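Local coordinates for protein acetate kinase (Entamoeba histolytica, PDB 4H0O) that probably interconverts acetate and acetyl phosphate, as a pyrophosphate-dependent acetate kinase of the ASKHA superfamily, whose members share a ribonuclease H-like fold, at residues 78-81 and 82-86; 109-113 and 114-118; 246-249 and 250-254; 302-305 and 306-310. One frame throughout, in Å; residues are numbered along the deposited sequence.

Contact 1: residues 78-81 and 82-86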
ATOM      1  N   LYS B  78      29.200 -18.036  25.591  1.00 37.38           N
ATOM      2  CA  LYS B  78      30.460 -18.332  26.267  1.00 44.73           C
ATOM      3  C   LYS B  78      30.685 -19.832  26.446  1.00 42.20           C
ATOM      4  O   LYS B  78      31.755 -20.357  26.121  1.00 37.48           O
ATOM      5  CB  LYS B  78      30.507 -17.632  27.630  1.00 43.55           C
ATOM      6  CG  LYS B  78      31.635 -18.103  28.538  1.00 44.72           C
ATOM      7  CD  LYS B  78      32.163 -16.965  29.406  1.00 55.30           C
ATOM      8  CE  LYS B  78      33.406 -17.390  30.181  1.00 64.31           C
ATOM      9  NZ  LYS B  78      34.156 -16.219  30.723  1.00 72.40           N
ATOM     10  N   LEU B  79      29.668 -20.518  26.958  1.00 41.54           N
ATOM     11  CA  LEU B  79      29.763 -21.953  27.213  1.00 44.52           C
ATOM     12  C   LEU B  79      29.875 -22.755  25.913  1.00 42.09           C
ATOM     13  O   LEU B  79      30.507 -23.812  25.879  1.00 41.84           O
ATOM     14  CB  LEU B  79      28.574 -22.430  28.059  1.00 38.84           C
ATOM     15  CG  LEU B  79      28.756 -22.428  29.584  1.00 49.07           C
ATOM     16  CD1 LEU B  79      29.347 -21.119  30.085  1.00 56.49           C
ATOM     17  CD2 LEU B  79      27.438 -22.706  30.292  1.00 53.39           C
ATOM     18  N   ILE B  80      29.268 -22.242  24.844  1.00 37.69           N
ATOM     19  CA  ILE B  80      29.392 -22.853  23.523  1.00 38.80           C
ATOM     20  C   ILE B  80      30.835 -22.757  23.024  1.00 37.96           C
ATOM     21  O   ILE B  80      31.423 -23.752  22.590  1.00 37.70           O
ATOM     22  CB  ILE B  80      28.440 -22.191  22.500  1.00 38.70           C
ATOM     23  CG1 ILE B  80      26.992 -22.620  22.760  1.00 41.06           C
ATOM     24  CG2 ILE B  80      28.838 -22.552  21.075  1.00 33.03           C
ATOM     25  CD1 ILE B  80      25.963 -21.852  21.947  1.00 33.95           C
ATOM     26  N   ILE B  81      31.393 -21.550  23.092  1.00 32.50           N
ATOM     27  CA  ILE B  81      32.775 -21.287  22.705  1.00 33.14           C
ATOM     28  C   ILE B  81      33.743 -22.146  23.521  1.00 44.77           C
ATOM     29  O   ILE B  81      34.722 -22.678  22.991  1.00 40.42           O
ATOM     30  CB  ILE B  81      33.114 -19.785  22.888  1.00 42.87           C
ATOM     31  CG1 ILE B  81      32.331 -18.938  21.880  1.00 37.79           C
ATOM     32  CG2 ILE B  81      34.608 -19.535  22.747  1.00 38.61           C
ATOM     33  CD1 ILE B  81      32.418 -17.443  22.126  1.00 33.34           C
ATOM     34  N   GLN B  82      33.453 -22.285  24.811  1.00 45.52           N
ATOM     35  CA  GLN B  82      34.256 -23.115  25.700  1.00 47.99           C
ATOM     36  C   GLN B  82      34.216 -24.590  25.293  1.00 44.53           C
ATOM     37  O   GLN B  82      35.242 -25.271  25.310  1.00 44.72           O
ATOM     38  CB  GLN B  82      33.782 -22.944  27.146  1.00 55.44           C
ATOM     39  CG  GLN B  82      34.380 -23.934  28.133  1.00 56.51           C
ATOM     40  CD  GLN B  82      34.087 -23.556  29.573  1.00 79.47           C
ATOM     41  OE1 GLN B  82      34.045 -22.374  29.918  1.00 75.50           O
ATOM     42  NE2 GLN B  82      33.877 -24.559  30.421  1.00 79.87           N
ATOM     43  N   PHE B  83      33.034 -25.072  24.921  1.00 34.22           N
ATOM     44  CA  PHE B  83      32.866 -26.455  24.487  1.00 39.83           C
ATOM     45  C   PHE B  83      33.702 -26.759  23.250  1.00 45.46           C
ATOM     46  O   PHE B  83      34.307 -27.826  23.149  1.00 46.83           O
ATOM     47  CB  PHE B  83      31.392 -26.751  24.196  1.00 36.44           C
ATOM     48  CG  PHE B  83      31.158 -28.042  23.447  1.00 40.76           C
ATOM     49  CD1 PHE B  83      31.067 -29.249  24.126  1.00 41.18           C
ATOM     50  CD2 PHE B  83      31.006 -28.044  22.066  1.00 43.83           C
ATOM     51  CE1 PHE B  83      30.842 -30.434  23.441  1.00 47.67           C
ATOM     52  CE2 PHE B  83      30.783 -29.226  21.375  1.00 42.82           C
ATOM     53  CZ  PHE B  83      30.701 -30.420  22.064  1.00 50.77           C
ATOM     54  N   LEU B  84      33.715 -25.823  22.306  1.00 42.39           N
ATOM     55  CA  LEU B  84      34.431 -26.009  21.049  1.00 40.86           C
ATOM     56  C   LEU B  84      35.944 -26.047  21.266  1.00 48.05           C
ATOM     57  O   LEU B  84      36.655 -26.800  20.596  1.00 44.16           O
ATOM     58  CB  LEU B  84      34.049 -24.909  20.052  1.00 37.80           C
ATOM     59  CG  LEU B  84      32.563 -24.864  19.688  1.00 46.76           C
ATOM     60  CD1 LEU B  84      32.205 -23.585  18.944  1.00 33.23           C
ATOM     61  CD2 LEU B  84      32.178 -26.084  18.863  1.00 43.05           C
ATOM     62  N   LYS B  85      36.429 -25.234  22.203  1.00 41.28           N
ATOM     63  CA  LYS B  85      37.840 -25.235  22.569  1.00 40.26           C
ATOM     64  C   LYS B  85      38.229 -26.569  23.193  1.00 44.13           C
ATOM     65  O   LYS B  85      39.248 -27.156  22.832  1.00 51.86           O
ATOM     66  CB  LYS B  85      38.142 -24.091  23.542  1.00 43.56           C
ATOM     67  CG  LYS B  85      38.195 -22.712  22.900  1.00 43.53           C
ATOM     68  CD  LYS B  85      38.430 -21.627  23.948  1.00 50.56           C
ATOM     69  CE  LYS B  85      38.648 -20.267  23.302  1.00 56.36           C
ATOM     70  NZ  LYS B  85      38.832 -19.191  24.316  1.00 60.01           N
ATOM     71  N   GLU B  86      37.405 -27.046  24.122  1.00 44.94           N
ATOM     72  CA  GLU B  86      37.664 -28.308  24.814  1.00 52.99           C
ATOM     73  C   GLU B  86      37.610 -29.524  23.887  1.00 47.28           C
ATOM     74  O   GLU B  86      38.214 -30.558  24.174  1.00 50.16           O
ATOM     75  CB  GLU B  86      36.704 -28.487  25.996  1.00 44.59           C
ATOM     76  CG  GLU B  86      37.008 -27.578  27.185  1.00 59.59           C
ATOM     77  CD  GLU B  86      36.015 -27.740  28.323  1.00 71.93           C
ATOM     78  OE1 GLU B  86      35.013 -28.466  28.143  1.00 75.35           O
ATOM     79  OE2 GLU B  86      36.235 -27.140  29.396  1.00 69.89           O
TER
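Two turns of the amphipathic helix 73-86 bring Ile80 against Leu84 and Ile81 against Lys85, the members of each pair four residues apart, so that they fall on the same side of the helix. The backbone sets the spacing through successive i to i+4 hydrogen bonds, from Gln82 N to Lys78 O at 2.9 Å through to Lys85 N to Ile81 O at 3.2 Å. Ile80 and Leu84 run abreast in a common direction, with Ile80 CG2 4.1 Å from Leu84 CD1. Ile80 CG2 gets there because it stands anti to the backbone N, leaving CG1 beside that nitrogen. The branched and forked ends suit a buried ridge that must fill space without polar atoms. Ile81 and Lys85 also run alongside one another: Lys85 CE comes within 4.1 Å of Ile81 CG2. The extended lysine chain thus serves twice, its methylenes packing on the isoleucine while NZ reaches the backbone oxygen of Glu143. Lys78 NZ forms a salt bridge with the carboxylate of the same Glu143, so two lysines tie this helix to the end of helix 129-143, where Ser140 also touches Ile81. On another face Phe83 stacks on His57, Ile80, Phe83 and Leu84 touch Tyr28 of strand 26-31, and Phe83 and Leu84 also touch Cys38 of strand 36-44; the helix packs against these strands, with helix 129-143 beside it.

Contact 2: residues 109-113 and 114-118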
ATOM      1  N   ALA B 109      29.325  -5.500   7.996  1.00 40.52           N
ATOM      2  CA  ALA B 109      30.672  -5.060   8.346  1.00 42.74           C
ATOM      3  C   ALA B 109      31.486  -6.044   9.167  1.00 45.80           C
ATOM      4  O   ALA B 109      30.945  -6.813   9.964  1.00 40.43           O
ATOM      5  CB  ALA B 109      30.610  -3.714   9.061  1.00 35.06           C
ATOM      6  N   VAL B 110      32.798  -6.001   8.961  1.00 51.01           N
ATOM      7  CA  VAL B 110      33.743  -6.615   9.878  1.00 45.56           C
ATOM      8  C   VAL B 110      33.666  -5.794  11.160  1.00 38.06           C
ATOM      9  O   VAL B 110      33.543  -4.569  11.102  1.00 45.68           O
ATOM     10  CB  VAL B 110      35.171  -6.570   9.305  1.00 55.99           C
ATOM     11  CG1 VAL B 110      36.183  -7.075  10.323  1.00 52.26           C
ATOM     12  CG2 VAL B 110      35.250  -7.384   8.018  1.00 45.14           C
ATOM     13  N   ILE B 111      33.721  -6.457  12.311  1.00 38.06           N
ATOM     14  CA  ILE B 111      33.504  -5.770  13.582  1.00 50.53           C
ATOM     15  C   ILE B 111      34.777  -5.147  14.158  1.00 49.08           C
ATOM     16  O   ILE B 111      35.762  -5.845  14.413  1.00 48.70           O
ATOM     17  CB  ILE B 111      32.875  -6.709  14.632  1.00 45.17           C
ATOM     18  CG1 ILE B 111      31.546  -7.267  14.116  1.00 43.24           C
ATOM     19  CG2 ILE B 111      32.662  -5.971  15.944  1.00 40.13           C
ATOM     20  CD1 ILE B 111      30.957  -8.371  14.974  1.00 38.95           C
ATOM     21  N   ASP B 112      34.742  -3.830  14.353  1.00 46.01           N
ATOM     22  CA  ASP B 112      35.807  -3.111  15.051  1.00 53.25           C
ATOM     23  C   ASP B 112      35.216  -2.257  16.173  1.00 57.29           C
ATOM     24  O   ASP B 112      34.072  -2.467  16.579  1.00 56.84           O
ATOM     25  CB  ASP B 112      36.629  -2.248  14.082  1.00 41.19           C
ATOM     26  CG  ASP B 112      35.765  -1.338  13.219  1.00 58.29           C
ATOM     27  OD1 ASP B 112      34.660  -0.951  13.654  1.00 60.65           O
ATOM     28  OD2 ASP B 112      36.201  -0.999  12.098  1.00 62.29           O
ATOM     29  N   GLU B 113      35.989  -1.289  16.662  1.00 57.62           N
ATOM     30  CA  GLU B 113      35.530  -0.414  17.740  1.00 57.06           C
ATOM     31  C   GLU B 113      34.441   0.552  17.267  1.00 53.67           C
ATOM     32  O   GLU B 113      33.486   0.831  17.996  1.00 51.75           O
ATOM     33  CB  GLU B 113      36.703   0.367  18.337  1.00 61.63           C
ATOM     34  CG  GLU B 113      36.366   1.121  19.617  1.00 74.97           C
ATOM     35  CD  GLU B 113      36.032   0.194  20.775  1.00 95.41           C
ATOM     36  OE1 GLU B 113      36.520  -0.958  20.784  1.00 86.39           O
ATOM     37  OE2 GLU B 113      35.278   0.618  21.678  1.00100.52           O
ATOM     38  N   VAL B 114      34.592   1.060  16.046  1.00 47.38           N
ATOM     39  CA  VAL B 114      33.603   1.961  15.456  1.00 58.88           C
ATOM     40  C   VAL B 114      32.268   1.245  15.236  1.00 50.39           C
ATOM     41  O   VAL B 114      31.213   1.745  15.633  1.00 43.63           O
ATOM     42  CB  VAL B 114      34.099   2.552  14.119  1.00 54.89           C
ATOM     43  CG1 VAL B 114      33.030   3.438  13.495  1.00 52.53           C
ATOM     44  CG2 VAL B 114      35.381   3.341  14.329  1.00 46.61           C
ATOM     45  N   VAL B 115      32.329   0.075  14.602  1.00 42.38           N
ATOM     46  CA  VAL B 115      31.150  -0.753  14.355  1.00 49.69           C
ATOM     47  C   VAL B 115      30.379  -1.061  15.644  1.00 48.80           C
ATOM     48  O   VAL B 115      29.158  -0.893  15.701  1.00 42.99           O
ATOM     49  CB  VAL B 115      31.529  -2.068  13.628  1.00 46.24           C
ATOM     50  CG1 VAL B 115      30.392  -3.065  13.687  1.00 38.88           C
ATOM     51  CG2 VAL B 115      31.906  -1.791  12.178  1.00 38.58           C
ATOM     52  N   LEU B 116      31.097  -1.496  16.677  1.00 42.89           N
ATOM     53  CA  LEU B 116      30.491  -1.774  17.979  1.00 47.35           C
ATOM     54  C   LEU B 116      29.788  -0.544  18.555  1.00 45.78           C
ATOM     55  O   LEU B 116      28.690  -0.643  19.109  1.00 46.77           O
ATOM     56  CB  LEU B 116      31.542  -2.293  18.964  1.00 44.88           C
ATOM     57  CG  LEU B 116      31.943  -3.762  18.831  1.00 49.21           C
ATOM     58  CD1 LEU B 116      33.183  -4.068  19.660  1.00 44.40           C
ATOM     59  CD2 LEU B 116      30.790  -4.668  19.244  1.00 38.37           C
ATOM     60  N   LYS B 117      30.425   0.614  18.414  1.00 43.82           N
ATOM     61  CA  LYS B 117      29.855   1.876  18.875  1.00 45.58           C
ATOM     62  C   LYS B 117      28.574   2.217  18.109  1.00 50.59           C
ATOM     63  O   LYS B 117      27.592   2.678  18.697  1.00 48.11           O
ATOM     64  CB  LYS B 117      30.887   2.998  18.718  1.00 50.90           C
ATOM     65  CG  LYS B 117      30.342   4.404  18.909  1.00 59.21           C
ATOM     66  CD  LYS B 117      31.193   5.414  18.149  1.00 73.93           C
ATOM     67  CE  LYS B 117      31.374   4.983  16.695  1.00 68.01           C
ATOM     68  NZ  LYS B 117      32.211   5.927  15.900  1.00 75.97           N
ATOM     69  N   GLU B 118      28.585   1.977  16.801  1.00 41.30           N
ATOM     70  CA  GLU B 118      27.431   2.274  15.957  1.00 45.22           C
ATOM     71  C   GLU B 118      26.293   1.271  16.157  1.00 43.43           C
ATOM     72  O   GLU B 118      25.121   1.637  16.085  1.00 47.89           O
ATOM     73  CB  GLU B 118      27.838   2.343  14.481  1.00 48.94           C
ATOM     74  CG  GLU B 118      28.721   3.536  14.121  1.00 51.83           C
ATOM     75  CD  GLU B 118      27.988   4.866  14.197  1.00 54.26           C
ATOM     76  OE1 GLU B 118      26.738   4.867  14.226  1.00 54.21           O
ATOM     77  OE2 GLU B 118      28.664   5.916  14.224  1.00 65.84           O
TER
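Ile111 and Leu116 meet at the tight side of this helix start, their side chains crossing at about a right angle with Ile111 CG2 3.7 Å from Leu116 CG. Val115 packs in beside them, laying CG2 3.9 Å from Ala109 CB. These aliphatic groups suit the place, since Ile137 of helix 129-143 touches both Ile111 and Leu116, while Val151 of strand 148-153 lies against Ile111 and Val115. Asp112, next along the chain after Ile111, is the N-cap of helix 113-120. Its OD1 accepts from Val115 N at 2.7 Å, an almost straight bond (174°) that meets the oxygen almost head-on to its C-O bond. With CG held between the backbone N and the carbonyl carbon (chi1 52°), the carboxylate folds back over the first turn. Ile111 just before the cap and Leu116 four residues after it form a hydrophobic staple, closing the turn on its inner face. The outer face is looser. Glu113 and Lys117 are exposed and joined by a backbone bond, Lys117 N to Glu113 O at 3.1 Å. Lys117, bent at chi3, has NZ 3.9 Å from Glu118 OE2, a long salt bridge.

Contact 3: residues 246-249 and 250-254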
ATOM      1  N   GLY B 246      -0.042  -5.384   7.818  1.00 32.18           N
ATOM      2  CA  GLY B 246       0.488  -4.897   6.555  1.00 34.94           C
ATOM      3  C   GLY B 246      -0.078  -3.520   6.255  1.00 35.53           C
ATOM      4  O   GLY B 246      -0.609  -2.864   7.154  1.00 30.35           O
ATOM      5  N   ASP B 247       0.029  -3.076   5.004  1.00 31.63           N
ATOM      6  CA  ASP B 247      -0.505  -1.771   4.614  1.00 33.67           C
ATOM      7  C   ASP B 247      -2.023  -1.677   4.795  1.00 34.85           C
ATOM      8  O   ASP B 247      -2.780  -2.453   4.209  1.00 34.63           O
ATOM      9  CB  ASP B 247      -0.139  -1.445   3.163  1.00 40.25           C
ATOM     10  CG  ASP B 247       1.326  -1.069   2.992  1.00 44.47           C
ATOM     11  OD1 ASP B 247       1.972  -0.664   3.984  1.00 48.51           O
ATOM     12  OD2 ASP B 247       1.826  -1.165   1.852  1.00 50.15           O
ATOM     13  N   ILE B 248      -2.457  -0.722   5.614  1.00 33.03           N
ATOM     14  CA  ILE B 248      -3.879  -0.450   5.810  1.00 30.18           C
ATOM     15  C   ILE B 248      -4.135   1.053   5.743  1.00 27.82           C
ATOM     16  O   ILE B 248      -3.189   1.843   5.719  1.00 26.52           O
ATOM     17  CB  ILE B 248      -4.375  -0.977   7.169  1.00 38.12           C
ATOM     18  CG1 ILE B 248      -3.562  -0.353   8.304  1.00 25.37           C
ATOM     19  CG2 ILE B 248      -4.304  -2.506   7.221  1.00 30.76           C
ATOM     20  CD1 ILE B 248      -4.052  -0.737   9.692  1.00 33.15           C
ATOM     21  N   ASP B 249      -5.408   1.442   5.710  1.00 27.00           N
ATOM     22  CA  ASP B 249      -5.791   2.851   5.744  1.00 31.18           C
ATOM     23  C   ASP B 249      -5.168   3.531   6.968  1.00 34.79           C
ATOM     24  O   ASP B 249      -5.418   3.125   8.103  1.00 34.41           O
ATOM     25  CB  ASP B 249      -7.319   2.966   5.784  1.00 32.05           C
ATOM     26  CG  ASP B 249      -7.818   4.373   5.487  1.00 40.14           C
ATOM     27  OD1 ASP B 249      -7.201   5.355   5.958  1.00 31.57           O
ATOM     28  OD2 ASP B 249      -8.847   4.495   4.784  1.00 42.42           O
ATOM     29  N   PRO B 250      -4.340   4.563   6.734  1.00 31.44           N
ATOM     30  CA  PRO B 250      -3.586   5.279   7.775  1.00 36.15           C
ATOM     31  C   PRO B 250      -4.472   5.891   8.860  1.00 37.56           C
ATOM     32  O   PRO B 250      -3.988   6.179   9.959  1.00 36.31           O
ATOM     33  CB  PRO B 250      -2.884   6.396   6.993  1.00 32.58           C
ATOM     34  CG  PRO B 250      -2.784   5.879   5.600  1.00 34.22           C
ATOM     35  CD  PRO B 250      -4.034   5.069   5.385  1.00 31.82           C
ATOM     36  N   THR B 251      -5.750   6.093   8.549  1.00 35.97           N
ATOM     37  CA  THR B 251      -6.698   6.654   9.507  1.00 32.38           C
ATOM     38  C   THR B 251      -7.138   5.593  10.527  1.00 37.88           C
ATOM     39  O   THR B 251      -7.518   5.919  11.657  1.00 34.15           O
ATOM     40  CB  THR B 251      -7.926   7.261   8.784  1.00 32.61           C
ATOM     41  OG1 THR B 251      -7.491   8.263   7.853  1.00 34.28           O
ATOM     42  CG2 THR B 251      -8.887   7.897   9.773  1.00 31.65           C
ATOM     43  N   ILE B 252      -7.066   4.323  10.130  1.00 26.08           N
ATOM     44  CA  ILE B 252      -7.481   3.222  11.002  1.00 30.64           C
ATOM     45  C   ILE B 252      -6.739   3.152  12.350  1.00 34.71           C
ATOM     46  O   ILE B 252      -7.388   3.028  13.391  1.00 33.92           O
ATOM     47  CB  ILE B 252      -7.456   1.850  10.278  1.00 31.16           C
ATOM     48  CG1 ILE B 252      -8.404   1.870   9.079  1.00 32.34           C
ATOM     49  CG2 ILE B 252      -7.859   0.735  11.226  1.00 24.90           C
ATOM     50  CD1 ILE B 252      -8.515   0.540   8.355  1.00 30.62           C
ATOM     51  N   PRO B 253      -5.391   3.223  12.344  1.00 35.67           N
ATOM     52  CA  PRO B 253      -4.735   3.210  13.657  1.00 33.67           C
ATOM     53  C   PRO B 253      -5.188   4.387  14.515  1.00 33.56           C
ATOM     54  O   PRO B 253      -5.496   4.181  15.685  1.00 32.08           O
ATOM     55  CB  PRO B 253      -3.249   3.351  13.313  1.00 29.25           C
ATOM     56  CG  PRO B 253      -3.130   2.838  11.923  1.00 37.30           C
ATOM     57  CD  PRO B 253      -4.409   3.228  11.243  1.00 35.02           C
ATOM     58  N   ILE B 254      -5.245   5.584  13.930  1.00 30.22           N
ATOM     59  CA  ILE B 254      -5.686   6.790  14.633  1.00 31.17           C
ATOM     60  C   ILE B 254      -7.045   6.611  15.325  1.00 37.67           C
ATOM     61  O   ILE B 254      -7.205   6.957  16.498  1.00 38.54           O
ATOM     62  CB  ILE B 254      -5.763   8.002  13.674  1.00 30.81           C
ATOM     63  CG1 ILE B 254      -4.430   8.202  12.944  1.00 35.65           C
ATOM     64  CG2 ILE B 254      -6.162   9.263  14.427  1.00 27.68           C
ATOM     65  CD1 ILE B 254      -4.452   9.314  11.901  1.00 31.34           C
TER
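Asp249 OD1 is gripped by the backbone Thr251 N at 3.1 Å and, across the dimer interface, by the hydroxyl of Ser234 of the second subunit. The peptide N-H comes nearly straight (166°) on the anti side of the carboxylate. This is an Asx turn, with Pro250 in the middle. Asp249 CG stands anti to its own backbone N (chi1 -166°), which turns the carboxylate toward the N-H of Thr251. The same residue also uses its carbonyl: Ile252 N donates to Asp249 O at 2.9 Å from above the carbonyl plane, closing a turn that leads into helix 251-260. Proline suits both of its positions. Pro250 has no N-H to leave idle in the turn leading into the helix, and Pro253 brings CD rather than a donor to within 3.3 Å of Asp249 O. Apolar groups fill in around the polar turn, with Ile252 CG1 3.6 Å from Asp249 CB and Ile248 CD1 4.3 Å from Pro253 CD. Ser234 of the second subunit also hydrogen-bonds Thr251 OG1, so one serine hydroxyl bonds both side chains. A buried carboxylate held this way probably gains from the helix's N-terminal dipole, and it couples the helix start to the dimer partner.

Contact 4: residues 302-305 and 306-310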
ATOM      1  N   CYS B 302     -11.245 -18.530   7.226  1.00 33.20           N
ATOM      2  CA  CYS B 302      -9.967 -18.985   6.693  1.00 35.73           C
ATOM      3  C   CYS B 302      -9.882 -18.724   5.191  1.00 35.54           C
ATOM      4  O   CYS B 302      -8.822 -18.381   4.669  1.00 34.23           O
ATOM      5  CB  CYS B 302      -9.749 -20.468   6.994  1.00 42.17           C
ATOM      6  SG  CYS B 302      -9.357 -20.819   8.726  1.00 49.76           S
ATOM      7  N   GLN B 303     -11.007 -18.876   4.502  1.00 36.12           N
ATOM      8  CA  GLN B 303     -11.070 -18.585   3.075  1.00 41.28           C
ATOM      9  C   GLN B 303     -10.889 -17.087   2.841  1.00 39.76           C
ATOM     10  O   GLN B 303     -10.238 -16.669   1.880  1.00 34.37           O
ATOM     11  CB  GLN B 303     -12.402 -19.055   2.489  1.00 31.63           C
ATOM     12  CG  GLN B 303     -12.510 -18.906   0.978  1.00 43.64           C
ATOM     13  CD  GLN B 303     -11.570 -19.832   0.228  1.00 54.89           C
ATOM     14  OE1 GLN B 303     -11.654 -21.055   0.352  1.00 55.83           O
ATOM     15  NE2 GLN B 303     -10.664 -19.252  -0.554  1.00 34.59           N
ATOM     16  N   LEU B 304     -11.462 -16.280   3.730  1.00 31.12           N
ATOM     17  CA  LEU B 304     -11.333 -14.830   3.637  1.00 33.37           C
ATOM     18  C   LEU B 304      -9.888 -14.405   3.876  1.00 33.78           C
ATOM     19  O   LEU B 304      -9.347 -13.568   3.154  1.00 28.92           O
ATOM     20  CB  LEU B 304     -12.259 -14.140   4.642  1.00 28.23           C
ATOM     21  CG  LEU B 304     -12.160 -12.612   4.680  1.00 39.58           C
ATOM     22  CD1 LEU B 304     -12.531 -12.012   3.330  1.00 31.83           C
ATOM     23  CD2 LEU B 304     -13.024 -12.016   5.791  1.00 34.06           C
ATOM     24  N   ALA B 305      -9.265 -14.997   4.890  1.00 29.56           N
ATOM     25  CA  ALA B 305      -7.880 -14.694   5.217  1.00 30.80           C
ATOM     26  C   ALA B 305      -6.953 -15.004   4.045  1.00 33.69           C
ATOM     27  O   ALA B 305      -6.056 -14.221   3.737  1.00 31.45           O
ATOM     28  CB  ALA B 305      -7.448 -15.451   6.460  1.00 29.56           C
ATOM     29  N   PHE B 306      -7.172 -16.144   3.391  1.00 33.38           N
ATOM     30  CA  PHE B 306      -6.371 -16.518   2.230  1.00 35.89           C
ATOM     31  C   PHE B 306      -6.582 -15.537   1.076  1.00 32.83           C
ATOM     32  O   PHE B 306      -5.620 -15.120   0.427  1.00 27.93           O
ATOM     33  CB  PHE B 306      -6.684 -17.948   1.777  1.00 32.11           C
ATOM     34  CG  PHE B 306      -5.887 -18.395   0.575  1.00 33.92           C
ATOM     35  CD1 PHE B 306      -4.564 -18.792   0.709  1.00 37.26           C
ATOM     36  CD2 PHE B 306      -6.467 -18.427  -0.687  1.00 35.71           C
ATOM     37  CE1 PHE B 306      -3.830 -19.208  -0.396  1.00 40.66           C
ATOM     38  CE2 PHE B 306      -5.739 -18.840  -1.796  1.00 43.07           C
ATOM     39  CZ  PHE B 306      -4.420 -19.233  -1.650  1.00 43.86           C
ATOM     40  N   ASP B 307      -7.839 -15.170   0.830  1.00 30.04           N
ATOM     41  CA  ASP B 307      -8.174 -14.250  -0.257  1.00 32.38           C
ATOM     42  C   ASP B 307      -7.557 -12.865  -0.048  1.00 36.07           C
ATOM     43  O   ASP B 307      -7.004 -12.275  -0.981  1.00 32.74           O
ATOM     44  CB  ASP B 307      -9.695 -14.126  -0.415  1.00 36.03           C
ATOM     45  CG  ASP B 307     -10.337 -15.392  -0.969  1.00 49.60           C
ATOM     46  OD1 ASP B 307      -9.602 -16.300  -1.411  1.00 51.01           O
ATOM     47  OD2 ASP B 307     -11.586 -15.468  -0.973  1.00 56.61           O
ATOM     48  N   VAL B 308      -7.662 -12.354   1.176  1.00 33.11           N
ATOM     49  CA  VAL B 308      -7.094 -11.055   1.526  1.00 35.15           C
ATOM     50  C   VAL B 308      -5.570 -11.086   1.421  1.00 32.49           C
ATOM     51  O   VAL B 308      -4.954 -10.150   0.910  1.00 32.91           O
ATOM     52  CB  VAL B 308      -7.510 -10.623   2.950  1.00 30.01           C
ATOM     53  CG1 VAL B 308      -6.739  -9.385   3.394  1.00 30.24           C
ATOM     54  CG2 VAL B 308      -9.009 -10.370   3.011  1.00 26.34           C
ATOM     55  N   TYR B 309      -4.972 -12.174   1.899  1.00 28.55           N
ATOM     56  CA  TYR B 309      -3.523 -12.361   1.840  1.00 27.62           C
ATOM     57  C   TYR B 309      -3.014 -12.375   0.396  1.00 38.70           C
ATOM     58  O   TYR B 309      -2.020 -11.722   0.076  1.00 29.31           O
ATOM     59  CB  TYR B 309      -3.124 -13.659   2.552  1.00 30.03           C
ATOM     60  CG  TYR B 309      -1.660 -14.039   2.419  1.00 30.40           C
ATOM     61  CD1 TYR B 309      -1.220 -14.843   1.371  1.00 31.06           C
ATOM     62  CD2 TYR B 309      -0.723 -13.606   3.349  1.00 27.73           C
ATOM     63  CE1 TYR B 309       0.116 -15.194   1.247  1.00 34.48           C
ATOM     64  CE2 TYR B 309       0.616 -13.956   3.235  1.00 33.50           C
ATOM     65  CZ  TYR B 309       1.027 -14.748   2.183  1.00 33.24           C
ATOM     66  OH  TYR B 309       2.353 -15.095   2.066  1.00 35.97           O
ATOM     67  N   ILE B 310      -3.697 -13.132  -0.463  1.00 33.39           N
ATOM     68  CA  ILE B 310      -3.328 -13.245  -1.872  1.00 33.03           C
ATOM     69  C   ILE B 310      -3.526 -11.912  -2.599  1.00 33.87           C
ATOM     70  O   ILE B 310      -2.691 -11.508  -3.418  1.00 31.48           O
ATOM     71  CB  ILE B 310      -4.145 -14.354  -2.578  1.00 32.25           C
ATOM     72  CG1 ILE B 310      -3.709 -15.739  -2.096  1.00 33.67           C
ATOM     73  CG2 ILE B 310      -4.004 -14.263  -4.093  1.00 27.12           C
ATOM     74  CD1 ILE B 310      -2.248 -16.047  -2.364  1.00 29.04           C
TER
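Gln303 and Asp307 make the polar side-chain contact, with NE2 of Gln303 donating to OD1 of Asp307 at 3.3 Å. The oxygen lies in the amide plane of Gln303, yet the nitrogen meets the carboxylate from above its plane, the two flat groups being turned 46° apart. Gln303 manages this by bending at chi2 (67°), which swings the amide along the helix toward Asp307. An amide suits the place, since its N-H can donate to the carboxylate one turn on. One step round the helix, Leu304 CD1 touches Val308 CG2 at 3.9 Å, an aliphatic pair crossing at a slant. Beneath these groups lies the backbone ladder that fixes their i to i+4 spacing: Asp307 N bonds Gln303 O at 3.0 Å, and Val308 N bonds Leu304 O at 2.9 Å. Ile310 CG1 rests 3.6 Å above the plane of the Phe306 ring, toward its rim, and Phe306 also touches Val343 and Ala346 of helix 341-350. The small side chains of Cys302 and Ala305 suit close contact with helix 274-279, which Leu304 also meets, while Ala164 of the second subunit packs on Asp307 and Val308. On a further side Tyr309 touches Met285, predicted to bind ATP. The arrangement is that of a long helix, 299-324, flanked by helices 274-279, 285-293 and 341-350 beside the probable nucleotide site of an acetokinase.

The four contacts follow one another along the chain and fall into two groups. Contacts 1 and 2, with centres about 24 Å apart, belong to the part built on the eight-stranded sheet: helix 73-86 lies against its strands 26-31 and 36-44, and edge strand 109-110 leads into helix 113-120. Both also lean on helix 129-143. Contacts 3 and 4, at helices 251-260 and 299-324, have centres about 19 Å apart and do not touch one another. The centres of contacts 1 and 4 are about 47 Å apart, on opposite sides of the chain's centre. Of the four, contacts 3 and 4 reach the second subunit; they also lie near predicted transition-state and ATP residues.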